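Local structure of plantazolicin methyltransferase BamL (Bacillus amyloliquefaciens subsp. plantarum, 5DLY) at residues Q15-F20 / I89-Q94; L64-G69 / S111-I116; S216-F221 / D239-S244; S38-I43 / I129-G134. The protein is a plantazolicin methyltransferase, which probably transfers methyl groups from S-adenosylmethionine to the amine nitrogen of the desmethyl antibiotic. All coordinates share one frame; numbering follows the deposited sequence.

Interaction 1: Q15-F20 / I89-Q94; sequences QAQTWF and IDSSAQ. With SAH (S-adenosyl-L-homocysteine), chain C; 5D7 (prop-2-en-1-yl 2-[(1S)-1-amino-4-carbamimidamidobutyl]-1,3-thiazole-4-carboxylate), chain B.
Gln17 and Ser91 come together over one side of the adenine of S-adenosyl-L-homocysteine with little direct contact, Gln17 NE2 lying 4.1 Å from Ser91 OG. The tight packing is around this bound product. Asp90 grips the ribose diol with both carboxylate oxygens, OD1 2.6 Å from O2' and OD2 2.7 Å from O3', a pairing that an aspartate's two acceptors suit well. The carboxylate is steadied in turn: OD1 takes the backbone N-H of Ser92 on its anti lone pair (N-H...O 159°), forming an Asx turn, and OD2 accepts from Gly69 N. From the helical side, Phe20 lays one ring face against C5', with CE1 3.4 Å from the homocysteine sulfur SD, while CZ touches CB of the thiazole ligand at 3.6 Å. A flat apolar ring is thus shared by both ligands.

The Gln17 chain bends at chi2 (61°), which carries OE1 to within 3.0 Å of adenine C8. Its NE2 donates to a water, 2.8 Å away, that also bonds Ser91 OG and O2'. This is the looser side: a second water joins Phe20 O to Ser92 OG, whose stronger partner is Ala95 N, at the N-terminus of helix 93-101. An acidic residue on the second strand holding the ribose hydroxyls is a hallmark of class I, Rossmann-like methyltransferases.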
# COMPACT_ATOMS: atom_id res chain seq x y z
N GLN A 15 1.25 -16.82 8.51
CA GLN A 15 2.58 -16.79 9.11
C GLN A 15 3.23 -15.41 9.04
O GLN A 15 3.81 -14.95 10.01
CB GLN A 15 3.48 -17.86 8.47
CG GLN A 15 4.93 -17.86 8.96
CD GLN A 15 5.07 -18.10 10.46
OE1 GLN A 15 4.20 -18.71 11.09
NE2 GLN A 15 6.17 -17.62 11.03
N ALA A 16 3.10 -14.74 7.89
CA ALA A 16 3.65 -13.39 7.72
C ALA A 16 3.02 -12.42 8.73
O ALA A 16 3.69 -11.55 9.29
CB ALA A 16 3.44 -12.89 6.30
N GLN A 17 1.72 -12.59 8.96
CA GLN A 17 0.97 -11.73 9.85
C GLN A 17 1.34 -11.91 11.34
O GLN A 17 1.14 -11.00 12.13
CB GLN A 17 -0.54 -11.86 9.59
CG GLN A 17 -1.46 -11.17 10.59
CD GLN A 17 -1.28 -9.67 10.69
OE1 GLN A 17 -0.67 -9.02 9.83
NE2 GLN A 17 -1.80 -9.10 11.77
N THR A 18 1.92 -13.06 11.70
CA THR A 18 2.42 -13.22 13.08
C THR A 18 3.43 -12.14 13.48
O THR A 18 3.55 -11.79 14.65
CB THR A 18 3.01 -14.62 13.38
OG1 THR A 18 4.19 -14.85 12.60
CG2 THR A 18 1.98 -15.71 13.12
N TRP A 19 4.14 -11.58 12.49
CA TRP A 19 5.11 -10.52 12.76
C TRP A 19 4.49 -9.17 13.14
O TRP A 19 5.20 -8.24 13.50
CB TRP A 19 6.08 -10.40 11.56
CG TRP A 19 6.95 -11.61 11.45
CD1 TRP A 19 6.70 -12.73 10.72
CD2 TRP A 19 8.20 -11.82 12.11
NE1 TRP A 19 7.73 -13.64 10.89
CE2 TRP A 19 8.66 -13.10 11.73
CE3 TRP A 19 8.99 -11.05 12.98
CZ2 TRP A 19 9.88 -13.63 12.20
CZ3 TRP A 19 10.19 -11.57 13.45
CH2 TRP A 19 10.62 -12.86 13.05
N PHE A 20 3.16 -9.09 13.09
CA PHE A 20 2.44 -7.88 13.46
C PHE A 20 1.45 -8.09 14.60
O PHE A 20 0.87 -7.12 15.09
CB PHE A 20 1.78 -7.26 12.22
CG PHE A 20 2.78 -6.89 11.17
CD1 PHE A 20 3.47 -5.69 11.26
CD2 PHE A 20 3.09 -7.79 10.15
CE1 PHE A 20 4.44 -5.36 10.33
CE2 PHE A 20 4.06 -7.46 9.21
CZ PHE A 20 4.73 -6.25 9.30
N ILE A 89 -7.50 2.13 8.89
CA ILE A 89 -7.97 0.89 9.52
C ILE A 89 -6.82 -0.09 9.67
O ILE A 89 -5.99 -0.25 8.77
CB ILE A 89 -9.16 0.24 8.75
CG1 ILE A 89 -9.70 -0.99 9.50
CG2 ILE A 89 -8.76 -0.11 7.32
CD1 ILE A 89 -11.07 -1.44 9.02
N ASP A 90 -6.74 -0.73 10.83
CA ASP A 90 -5.68 -1.69 11.10
C ASP A 90 -6.20 -2.66 12.14
O ASP A 90 -6.96 -2.26 13.01
CB ASP A 90 -4.42 -0.97 11.63
CG ASP A 90 -3.17 -1.82 11.50
OD1 ASP A 90 -3.06 -2.82 12.24
OD2 ASP A 90 -2.29 -1.48 10.66
N SER A 91 -5.83 -3.94 12.02
CA SER A 91 -6.32 -4.96 12.95
C SER A 91 -5.50 -5.03 14.26
O SER A 91 -5.83 -5.80 15.16
CB SER A 91 -6.37 -6.33 12.27
OG SER A 91 -5.09 -6.67 11.78
N SER A 92 -4.44 -4.23 14.35
CA SER A 92 -3.64 -4.17 15.58
C SER A 92 -4.13 -3.07 16.52
O SER A 92 -4.08 -1.89 16.19
CB SER A 92 -2.16 -3.93 15.25
OG SER A 92 -1.45 -3.57 16.42
N ALA A 93 -4.59 -3.48 17.71
CA ALA A 93 -5.01 -2.53 18.75
C ALA A 93 -3.89 -1.58 19.17
O ALA A 93 -4.14 -0.38 19.36
CB ALA A 93 -5.57 -3.27 19.96
N GLN A 94 -2.68 -2.11 19.29
CA GLN A 94 -1.52 -1.30 19.67
C GLN A 94 -1.23 -0.24 18.62
O GLN A 94 -0.90 0.90 18.95
CB GLN A 94 -0.29 -2.16 19.90
CG GLN A 94 0.89 -1.40 20.50
CD GLN A 94 2.24 -2.03 20.20
OE1 GLN A 94 2.41 -3.25 20.27
NE2 GLN A 94 3.21 -1.19 19.85
N SAH C . 0.56 0.61 5.52
CA SAH C . 1.71 0.46 6.47
CB SAH C . 1.99 -1.02 6.71
CG SAH C . 2.30 -1.28 8.19
SD SAH C . 2.88 -2.94 8.47
C SAH C . 2.94 1.11 5.91
O SAH C . 2.88 1.82 4.91
OXT SAH C . 4.04 0.95 6.42
C5' SAH C . 1.47 -3.92 8.07
C4' SAH C . 0.21 -3.51 8.82
O4' SAH C . -0.92 -4.21 8.28
C3' SAH C . 0.25 -3.88 10.30
O3' SAH C . 0.06 -2.71 11.11
C2' SAH C . -0.86 -4.91 10.47
O2' SAH C . -1.52 -4.88 11.74
C1' SAH C . -1.80 -4.52 9.35
N9 SAH C . -2.75 -5.57 8.93
C8 SAH C . -2.47 -6.86 8.65
N7 SAH C . -3.59 -7.53 8.30
C5 SAH C . -4.61 -6.65 8.34
C6 SAH C . -6.05 -6.72 8.08
N6 SAH C . -6.59 -7.89 7.68
N1 SAH C . -6.78 -5.58 8.23
C2 SAH C . -6.20 -4.43 8.63
N3 SAH C . -4.88 -4.29 8.88
C4 SAH C . -4.06 -5.36 8.76
O9 5D7 B . 8.90 -2.78 1.76
C6 5D7 B . 9.57 -3.64 2.32
O7 5D7 B . 10.92 -3.91 1.92
C8 5D7 B . 11.51 -3.29 0.77
C2 5D7 B . 9.02 -4.41 3.46
N3 5D7 B . 7.84 -4.09 4.06
C4 5D7 B . 7.48 -4.88 5.08
S5 5D7 B . 8.72 -6.08 5.32
C1 5D7 B . 9.70 -5.51 4.02
CA 5D7 B . 6.29 -4.84 5.96
N 5D7 B . 5.58 -3.60 5.68
CB 5D7 B . 5.38 -6.05 5.75
CG 5D7 B . 5.14 -6.47 4.29
CD 5D7 B . 3.76 -7.10 4.17
NE 5D7 B . 3.59 -7.62 2.82
CZ 5D7 B . 3.93 -8.81 2.34
NH2 5D7 B . 3.71 -9.09 1.13
NH1 5D7 B . 4.46 -9.69 3.09
C3 5D7 B . 12.90 -3.85 0.60
C5 5D7 B . 13.88 -3.09 0.13
O HOH W 1 -2.77 -6.79 13.00
O HOH W 2 -0.60 -5.87 17.50

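Interaction 2: L64-G69 / S111-I116; sequences LDIGCG and SNAENI. With SAH (S-adenosyl-L-homocysteine), chain C.
Ile66, the last residue of its strand, and Ala113, which opens a 3-10 turn, bring their CA atoms to 6.7 Å, the nearest backbone approach of the two segments, with no hydrogen bond between them. Two apolar pairs fill the gap. Ile66 CG2, set anti to the backbone N by a chi1 of -55°, meets Ala113 CB at 3.7 Å; the short methyl of alanine suits a place where the backbone must also come close to adenine. Leu64 and Ile116 reach toward each other tip to tip, CD2 of the leucine 3.9 Å from CG1 of the isoleucine, two branched chains whose ends fit closely in a buried place.

Both segments also offer polar atoms to S-adenosyl-L-homocysteine. Ala113 N donates to adenine N1 at 2.9 Å. Adenine N6 donates a hydrogen bond to the side-chain amide oxygen OD1 of Asn112 at 3.0 Å (164°), so this edge of the base is read by one donor and one acceptor. Asn112 is held by an Asx turn, Glu114 N meeting OD1 from above the carbonyl plane, while its ND2 donates to Glu114 OE2. At the other end of the bound product, Gly67 O accepts from the amino N at 2.7 Å. Gly67 has positive phi (70°) and no side chain, which lets the backbone pass close to ribose O4'; it belongs to the glycine-rich loop of the Rossmann-like fold.

Strand 62-66 runs between strands 85-90 and 124-130, and residues of helix 139-148, such as Leu146, close over Ile66 and Ile116.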
# COMPACT_ATOMS: atom_id res chain seq x y z
N LEU A 64 -8.60 6.78 2.22
CA LEU A 64 -8.76 5.66 3.14
C LEU A 64 -7.48 4.83 3.11
O LEU A 64 -7.09 4.31 2.06
CB LEU A 64 -9.98 4.83 2.74
CG LEU A 64 -10.13 3.44 3.39
CD1 LEU A 64 -10.29 3.55 4.90
CD2 LEU A 64 -11.30 2.69 2.78
N ASP A 65 -6.84 4.70 4.27
CA ASP A 65 -5.57 3.99 4.38
C ASP A 65 -5.76 2.62 5.01
O ASP A 65 -6.16 2.49 6.18
CB ASP A 65 -4.58 4.84 5.21
CG ASP A 65 -3.16 4.32 5.14
OD1 ASP A 65 -2.81 3.68 4.13
OD2 ASP A 65 -2.39 4.57 6.09
N ILE A 66 -5.47 1.57 4.23
CA ILE A 66 -5.72 0.19 4.67
C ILE A 66 -4.46 -0.40 5.31
O ILE A 66 -3.41 -0.40 4.70
CB ILE A 66 -6.18 -0.70 3.47
CG1 ILE A 66 -7.41 -0.10 2.76
CG2 ILE A 66 -6.42 -2.14 3.92
CD1 ILE A 66 -8.67 0.02 3.60
N GLY A 67 -4.58 -0.91 6.54
CA GLY A 67 -3.39 -1.37 7.26
C GLY A 67 -2.53 -0.18 7.65
O GLY A 67 -1.33 -0.16 7.35
N CYS A 68 -3.15 0.79 8.32
CA CYS A 68 -2.56 2.11 8.52
C CYS A 68 -1.44 2.16 9.56
O CYS A 68 -0.84 3.20 9.75
CB CYS A 68 -3.65 3.12 8.89
SG CYS A 68 -4.50 2.72 10.42
N GLY A 69 -1.20 1.05 10.27
CA GLY A 69 -0.16 1.02 11.29
C GLY A 69 -0.39 2.09 12.33
O GLY A 69 -1.53 2.34 12.73
N SER A 111 -10.00 -3.02 13.29
CA SER A 111 -10.79 -4.12 12.75
C SER A 111 -10.05 -4.70 11.56
O SER A 111 -9.21 -4.03 10.97
CB SER A 111 -12.18 -3.62 12.32
OG SER A 111 -13.07 -4.70 12.07
N ASN A 112 -10.38 -5.95 11.22
CA ASN A 112 -9.98 -6.53 9.95
C ASN A 112 -10.51 -5.62 8.83
O ASN A 112 -11.67 -5.19 8.87
CB ASN A 112 -10.58 -7.93 9.88
CG ASN A 112 -10.26 -8.69 8.60
OD1 ASN A 112 -9.57 -8.21 7.69
ND2 ASN A 112 -10.81 -9.89 8.52
N ALA A 113 -9.65 -5.29 7.86
CA ALA A 113 -10.06 -4.46 6.72
C ALA A 113 -11.26 -5.05 5.98
O ALA A 113 -11.99 -4.31 5.33
CB ALA A 113 -8.90 -4.24 5.76
N GLU A 114 -11.46 -6.36 6.10
CA GLU A 114 -12.65 -7.02 5.55
C GLU A 114 -13.94 -6.34 6.00
O GLU A 114 -14.95 -6.40 5.30
CB GLU A 114 -12.71 -8.50 5.94
CG GLU A 114 -11.69 -9.38 5.22
CD GLU A 114 -11.89 -10.86 5.50
OE1 GLU A 114 -12.97 -11.41 5.15
OE2 GLU A 114 -10.96 -11.49 6.03
N ASN A 115 -13.91 -5.73 7.18
CA ASN A 115 -15.10 -5.14 7.80
C ASN A 115 -15.30 -3.66 7.51
O ASN A 115 -16.15 -3.02 8.13
CB ASN A 115 -15.05 -5.39 9.31
CG ASN A 115 -14.94 -6.85 9.65
OD1 ASN A 115 -15.66 -7.68 9.07
ND2 ASN A 115 -14.05 -7.20 10.57
N ILE A 116 -14.53 -3.12 6.57
CA ILE A 116 -14.50 -1.67 6.32
C ILE A 116 -15.85 -0.99 6.08
O ILE A 116 -16.06 0.15 6.51
CB ILE A 116 -13.44 -1.29 5.24
CG1 ILE A 116 -13.20 0.22 5.19
CG2 ILE A 116 -13.82 -1.84 3.88
CD1 ILE A 116 -12.73 0.84 6.50
N SAH C . 0.56 0.61 5.52
CA SAH C . 1.71 0.46 6.47
CB SAH C . 1.99 -1.02 6.71
CG SAH C . 2.30 -1.28 8.19
SD SAH C . 2.88 -2.94 8.47
C SAH C . 2.94 1.11 5.91
O SAH C . 2.88 1.82 4.91
OXT SAH C . 4.04 0.95 6.42
C5' SAH C . 1.47 -3.92 8.07
C4' SAH C . 0.21 -3.51 8.82
O4' SAH C . -0.92 -4.21 8.28
C3' SAH C . 0.25 -3.88 10.30
O3' SAH C . 0.06 -2.71 11.11
C2' SAH C . -0.86 -4.91 10.47
O2' SAH C . -1.52 -4.88 11.74
C1' SAH C . -1.80 -4.52 9.35
N9 SAH C . -2.75 -5.57 8.93
C8 SAH C . -2.47 -6.86 8.65
N7 SAH C . -3.59 -7.53 8.30
C5 SAH C . -4.61 -6.65 8.34
C6 SAH C . -6.05 -6.72 8.08
N6 SAH C . -6.59 -7.89 7.68
N1 SAH C . -6.78 -5.58 8.23
C2 SAH C . -6.20 -4.43 8.63
N3 SAH C . -4.88 -4.29 8.88
C4 SAH C . -4.06 -5.36 8.76

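Interaction 3: S216-F221 / D239-S244; sequences SFIGGF and DALRTS
Leu241 meets Phe217 and Ile218 in a contact across the segments that is wholly apolar. CD2 of Leu241 does most of the work. It sits in plane at the edge of the Phe217 ring, 3.8 Å from CE2, the two side chains sliding past each other in opposite directions, and it also lies 3.9 Å from Ile218 CD1. That second pair meets tip to tip: Ile218, with CG1 anti to its carbonyl carbon (chi1 -55°), extends CD1 into the fork of the leucine, whose CD1 is 4.0 Å away.

Backbone turns set up both sides. Ile218 to Phe221 form a type I' turn closed by Phe221 N to Ile218 O at 3.1 Å, and Gly219 and Gly220 suit its two positive-phi corners. On the other side helix 235-241 ends, and Arg242 is the centre of an inverse gamma turn.

The charged interaction stays within 239-244, where Arg242 NH2 pairs with Asp239 OD1 at 2.8 Å on the exposed flank of the helix end.

With three branched or aromatic side chains and no polar bond between the segments, the attachment of this loop to the helix end rests on hydrophobic and van der Waals packing, continued by Ile43 and Met232 around Leu241.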
# COMPACT_ATOMS: atom_id res chain seq x y z
N SER A 216 8.11 -1.01 -12.15
CA SER A 216 8.89 0.23 -12.23
C SER A 216 8.70 1.08 -10.99
O SER A 216 7.63 1.09 -10.39
CB SER A 216 8.49 1.02 -13.48
OG SER A 216 8.82 0.30 -14.65
N PHE A 217 9.76 1.80 -10.62
CA PHE A 217 9.83 2.52 -9.34
C PHE A 217 8.70 3.52 -9.10
O PHE A 217 8.19 3.63 -7.98
CB PHE A 217 11.19 3.21 -9.23
CG PHE A 217 11.52 3.71 -7.86
CD1 PHE A 217 12.00 2.86 -6.87
CD2 PHE A 217 11.38 5.06 -7.56
CE1 PHE A 217 12.32 3.34 -5.61
CE2 PHE A 217 11.70 5.55 -6.30
CZ PHE A 217 12.17 4.69 -5.32
N ILE A 218 8.32 4.25 -10.15
CA ILE A 218 7.29 5.27 -10.01
C ILE A 218 5.93 4.70 -10.43
O ILE A 218 5.59 4.70 -11.61
CB ILE A 218 7.62 6.56 -10.79
CG1 ILE A 218 9.00 7.11 -10.37
CG2 ILE A 218 6.51 7.59 -10.63
CD1 ILE A 218 9.07 7.61 -8.94
N GLY A 219 5.19 4.18 -9.45
CA GLY A 219 3.84 3.67 -9.67
C GLY A 219 3.73 2.50 -10.63
O GLY A 219 2.63 2.19 -11.08
N GLY A 220 4.85 1.86 -10.94
CA GLY A 220 4.88 0.75 -11.89
C GLY A 220 4.67 1.18 -13.33
O GLY A 220 4.36 0.34 -14.19
N PHE A 221 4.81 2.48 -13.59
CA PHE A 221 4.69 3.02 -14.94
C PHE A 221 6.07 3.11 -15.56
O PHE A 221 6.99 3.67 -14.96
CB PHE A 221 4.00 4.38 -14.94
CG PHE A 221 2.60 4.35 -14.41
CD1 PHE A 221 1.59 3.69 -15.11
CD2 PHE A 221 2.28 4.97 -13.20
CE1 PHE A 221 0.29 3.65 -14.62
CE2 PHE A 221 0.98 4.93 -12.71
CZ PHE A 221 -0.01 4.27 -13.42
N ASP A 239 9.92 16.70 -5.24
CA ASP A 239 10.45 17.06 -3.92
C ASP A 239 10.64 15.84 -3.02
O ASP A 239 11.63 15.75 -2.29
CB ASP A 239 9.55 18.10 -3.24
CG ASP A 239 9.65 19.48 -3.87
OD1 ASP A 239 10.58 19.73 -4.68
OD2 ASP A 239 8.79 20.34 -3.56
N ALA A 240 9.69 14.90 -3.07
CA ALA A 240 9.76 13.66 -2.28
C ALA A 240 10.94 12.79 -2.72
O ALA A 240 11.56 12.11 -1.89
CB ALA A 240 8.46 12.88 -2.38
N LEU A 241 11.24 12.82 -4.01
CA LEU A 241 12.34 12.01 -4.55
C LEU A 241 13.70 12.64 -4.23
O LEU A 241 14.72 11.95 -4.18
CB LEU A 241 12.16 11.80 -6.06
CG LEU A 241 11.05 10.83 -6.49
CD1 LEU A 241 10.52 11.13 -7.88
CD2 LEU A 241 11.51 9.37 -6.40
N ARG A 242 13.69 13.95 -3.99
CA ARG A 242 14.89 14.69 -3.64
C ARG A 242 15.13 14.57 -2.14
O ARG A 242 14.88 15.50 -1.38
CB ARG A 242 14.73 16.16 -4.04
CG ARG A 242 16.03 16.89 -4.34
CD ARG A 242 16.13 18.21 -3.60
NE ARG A 242 15.05 19.15 -3.92
CZ ARG A 242 13.99 19.38 -3.15
NH1 ARG A 242 13.83 18.73 -2.00
NH2 ARG A 242 13.07 20.25 -3.54
N THR A 243 15.60 13.40 -1.72
CA THR A 243 15.83 13.13 -0.31
C THR A 243 17.33 13.02 0.01
O THR A 243 18.17 13.38 -0.82
CB THR A 243 15.04 11.88 0.16
OG1 THR A 243 15.15 11.75 1.59
CG2 THR A 243 15.54 10.60 -0.52
N SER A 244 17.65 12.53 1.21
CA SER A 244 19.04 12.42 1.65
C SER A 244 19.85 11.52 0.74
O SER A 244 19.31 10.66 0.04
CB SER A 244 19.12 11.91 3.09
OG SER A 244 18.73 10.56 3.18

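Interaction 4: S38-I43 / I129-G134; sequences SSIRSI and IHLCFG. With 5D7 (prop-2-en-1-yl 2-[(1S)-1-amino-4-carbamimidamidobutyl]-1,3-thiazole-4-carboxylate), chain B; SAH (S-adenosyl-L-homocysteine), chain C.
Leu131 touches both Ile40 of helix 23-56 and the thiazole ligand. Its CB lies 3.6 Å from the ligand amine N. CG, anti to the carbonyl carbon (chi1 -52°), rests over one face of the neighbouring His130 imidazole, 3.5 Å above the plane and toward the rim. At the tip the fork straddles the ester carbonyl oxygen O9 of the ligand, with CD1 at 3.4 Å and CD2 at 3.5 Å; CD1 also meets Ile40 CG2 at 4.2 Å. The same CG2 methyl abuts the edge of the His130 ring, so a beta-branched residue on the helix serves both partners.

The backbone supplies the polar part. Leu131 takes up positive phi (53°), turning the chain just beyond the strand. Its O accepts from the ligand amine at 3.0 Å, while His130 O accepts from the amino N of S-adenosyl-L-homocysteine at 2.8 Å. The thiazole ligand's amine N lies 3.9 Å from SD of S-adenosyl-L-homocysteine, a placement consistent with methyl transfer to that nitrogen. A substrate analogue and S-adenosyl-L-homocysteine held side by side beyond the C-terminal end of the fourth strand are typical of the class I methyltransferase active site.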
# COMPACT_ATOMS: atom_id res chain seq x y z
N SER A 38 10.57 3.61 5.55
CA SER A 38 9.98 4.93 5.81
C SER A 38 10.16 5.90 4.65
O SER A 38 9.25 6.67 4.37
CB SER A 38 10.50 5.53 7.12
OG SER A 38 11.90 5.67 7.11
N SER A 39 11.30 5.88 3.97
CA SER A 39 11.54 6.86 2.91
C SER A 39 10.68 6.64 1.67
O SER A 39 10.40 7.59 0.93
CB SER A 39 13.03 6.98 2.54
OG SER A 39 13.53 5.82 1.91
N ILE A 40 10.27 5.40 1.43
CA ILE A 40 9.39 5.11 0.29
C ILE A 40 7.95 5.57 0.55
O ILE A 40 7.18 5.77 -0.38
CB ILE A 40 9.45 3.62 -0.15
CG1 ILE A 40 8.99 3.43 -1.60
CG2 ILE A 40 8.64 2.74 0.78
CD1 ILE A 40 10.00 3.83 -2.65
N ARG A 41 7.60 5.75 1.82
CA ARG A 41 6.25 6.20 2.18
C ARG A 41 5.84 7.48 1.44
O ARG A 41 4.80 7.52 0.78
CB ARG A 41 6.16 6.40 3.70
CG ARG A 41 4.84 6.01 4.31
CD ARG A 41 5.04 5.38 5.69
NE ARG A 41 5.83 6.23 6.58
CZ ARG A 41 6.53 5.80 7.63
NH1 ARG A 41 6.56 4.52 7.97
NH2 ARG A 41 7.21 6.68 8.36
N SER A 42 6.66 8.53 1.54
CA SER A 42 6.33 9.79 0.88
C SER A 42 6.31 9.66 -0.63
O SER A 42 5.53 10.33 -1.30
CB SER A 42 7.27 10.93 1.29
OG SER A 42 8.60 10.68 0.88
N ILE A 43 7.19 8.82 -1.18
CA ILE A 43 7.19 8.59 -2.62
C ILE A 43 5.89 7.92 -3.09
O ILE A 43 5.27 8.37 -4.06
CB ILE A 43 8.45 7.83 -3.07
CG1 ILE A 43 9.65 8.73 -2.85
CG2 ILE A 43 8.34 7.40 -4.53
CD1 ILE A 43 10.97 7.99 -2.86
N ILE A 129 -3.21 0.93 -0.12
CA ILE A 129 -2.83 -0.33 0.54
C ILE A 129 -1.32 -0.46 0.40
O ILE A 129 -0.81 -1.02 -0.59
CB ILE A 129 -3.52 -1.56 -0.09
CG1 ILE A 129 -5.03 -1.33 -0.29
CG2 ILE A 129 -3.27 -2.78 0.78
CD1 ILE A 129 -5.75 -2.52 -0.92
N HIS A 130 -0.59 0.07 1.38
CA HIS A 130 0.85 0.21 1.26
C HIS A 130 1.58 -0.83 2.10
O HIS A 130 1.45 -0.87 3.33
CB HIS A 130 1.25 1.63 1.69
CG HIS A 130 2.68 1.99 1.41
ND1 HIS A 130 3.16 2.26 0.15
CD2 HIS A 130 3.73 2.17 2.25
CE1 HIS A 130 4.44 2.55 0.22
NE2 HIS A 130 4.81 2.52 1.49
N LEU A 131 2.36 -1.66 1.42
CA LEU A 131 3.24 -2.65 2.05
C LEU A 131 2.52 -3.58 3.04
O LEU A 131 3.05 -3.90 4.12
CB LEU A 131 4.50 -1.96 2.64
CG LEU A 131 5.30 -1.05 1.69
CD1 LEU A 131 6.48 -0.41 2.41
CD2 LEU A 131 5.77 -1.83 0.46
N CYS A 132 1.32 -4.02 2.69
CA CYS A 132 0.58 -4.93 3.58
C CYS A 132 -0.34 -5.96 2.92
O CYS A 132 -0.91 -6.79 3.61
CB CYS A 132 -0.22 -4.15 4.63
SG CYS A 132 -1.51 -3.08 3.99
N PHE A 133 -0.50 -5.88 1.60
CA PHE A 133 -1.45 -6.75 0.87
C PHE A 133 -1.24 -8.24 1.17
O PHE A 133 -2.20 -8.96 1.44
CB PHE A 133 -1.34 -6.47 -0.63
CG PHE A 133 -2.48 -6.99 -1.45
CD1 PHE A 133 -3.79 -6.63 -1.17
CD2 PHE A 133 -2.24 -7.83 -2.53
CE1 PHE A 133 -4.84 -7.10 -1.95
CE2 PHE A 133 -3.28 -8.30 -3.32
CZ PHE A 133 -4.58 -7.93 -3.03
N GLY A 134 0.01 -8.68 1.15
CA GLY A 134 0.36 -10.08 1.43
C GLY A 134 0.10 -10.57 2.84
O GLY A 134 0.30 -11.75 3.13
O9 5D7 B . 8.90 -2.78 1.76
C6 5D7 B . 9.57 -3.64 2.32
O7 5D7 B . 10.92 -3.91 1.92
C8 5D7 B . 11.51 -3.29 0.77
C2 5D7 B . 9.02 -4.41 3.46
N3 5D7 B . 7.84 -4.09 4.06
C4 5D7 B . 7.48 -4.88 5.08
S5 5D7 B . 8.72 -6.08 5.32
C1 5D7 B . 9.70 -5.51 4.02
CA 5D7 B . 6.29 -4.84 5.96
N 5D7 B . 5.58 -3.60 5.68
CB 5D7 B . 5.38 -6.05 5.75
CG 5D7 B . 5.14 -6.47 4.29
CD 5D7 B . 3.76 -7.10 4.17
NE 5D7 B . 3.59 -7.62 2.82
CZ 5D7 B . 3.93 -8.81 2.34
NH2 5D7 B . 3.71 -9.09 1.13
NH1 5D7 B . 4.46 -9.69 3.09
C3 5D7 B . 12.90 -3.85 0.60
C5 5D7 B . 13.88 -3.09 0.13
N SAH C . 0.56 0.61 5.52
CA SAH C . 1.71 0.46 6.47
CB SAH C . 1.99 -1.02 6.71
CG SAH C . 2.30 -1.28 8.19
SD SAH C . 2.88 -2.94 8.47
C SAH C . 2.94 1.11 5.91
O SAH C . 2.88 1.82 4.91
OXT SAH C . 4.04 0.95 6.42
C5' SAH C . 1.47 -3.92 8.07
C4' SAH C . 0.21 -3.51 8.82
O4' SAH C . -0.92 -4.21 8.28
C3' SAH C . 0.25 -3.88 10.30
O3' SAH C . 0.06 -2.71 11.11
C2' SAH C . -0.86 -4.91 10.47
O2' SAH C . -1.52 -4.88 11.74
C1' SAH C . -1.80 -4.52 9.35
N9 SAH C . -2.75 -5.57 8.93
C8 SAH C . -2.47 -6.86 8.65
N7 SAH C . -3.59 -7.53 8.30
C5 SAH C . -4.61 -6.65 8.34
C6 SAH C . -6.05 -6.72 8.08
N6 SAH C . -6.59 -7.89 7.68
N1 SAH C . -6.78 -5.58 8.23
C2 SAH C . -6.20 -4.43 8.63
N3 SAH C . -4.88 -4.29 8.88
C4 SAH C . -4.06 -5.36 8.76

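Interactions 2 and 4 are buried, interaction 3 is partly so, and interaction 1 lies at the surface. Interactions 1, 2 and 4 reach neighbouring strands of one sheet, 85-90, 62-66 and 124-130, and together surround S-adenosyl-L-homocysteine; interactions 1 and 2 are tied by Asp90 and Gly69, and interactions 2 and 4 by packing of Ile66 on Ile129. Interactions 1 and 4 also share the thiazole ligand. At the surface, waters span the segments, whereas the buried contacts use apolar side chains and direct mostly backbone polar atoms to the ligands. Interaction 3 binds no ligand, yet Phe217 and Leu241 pack on Ile40 and Ile43, joining it to interaction 4 through helix 23-56.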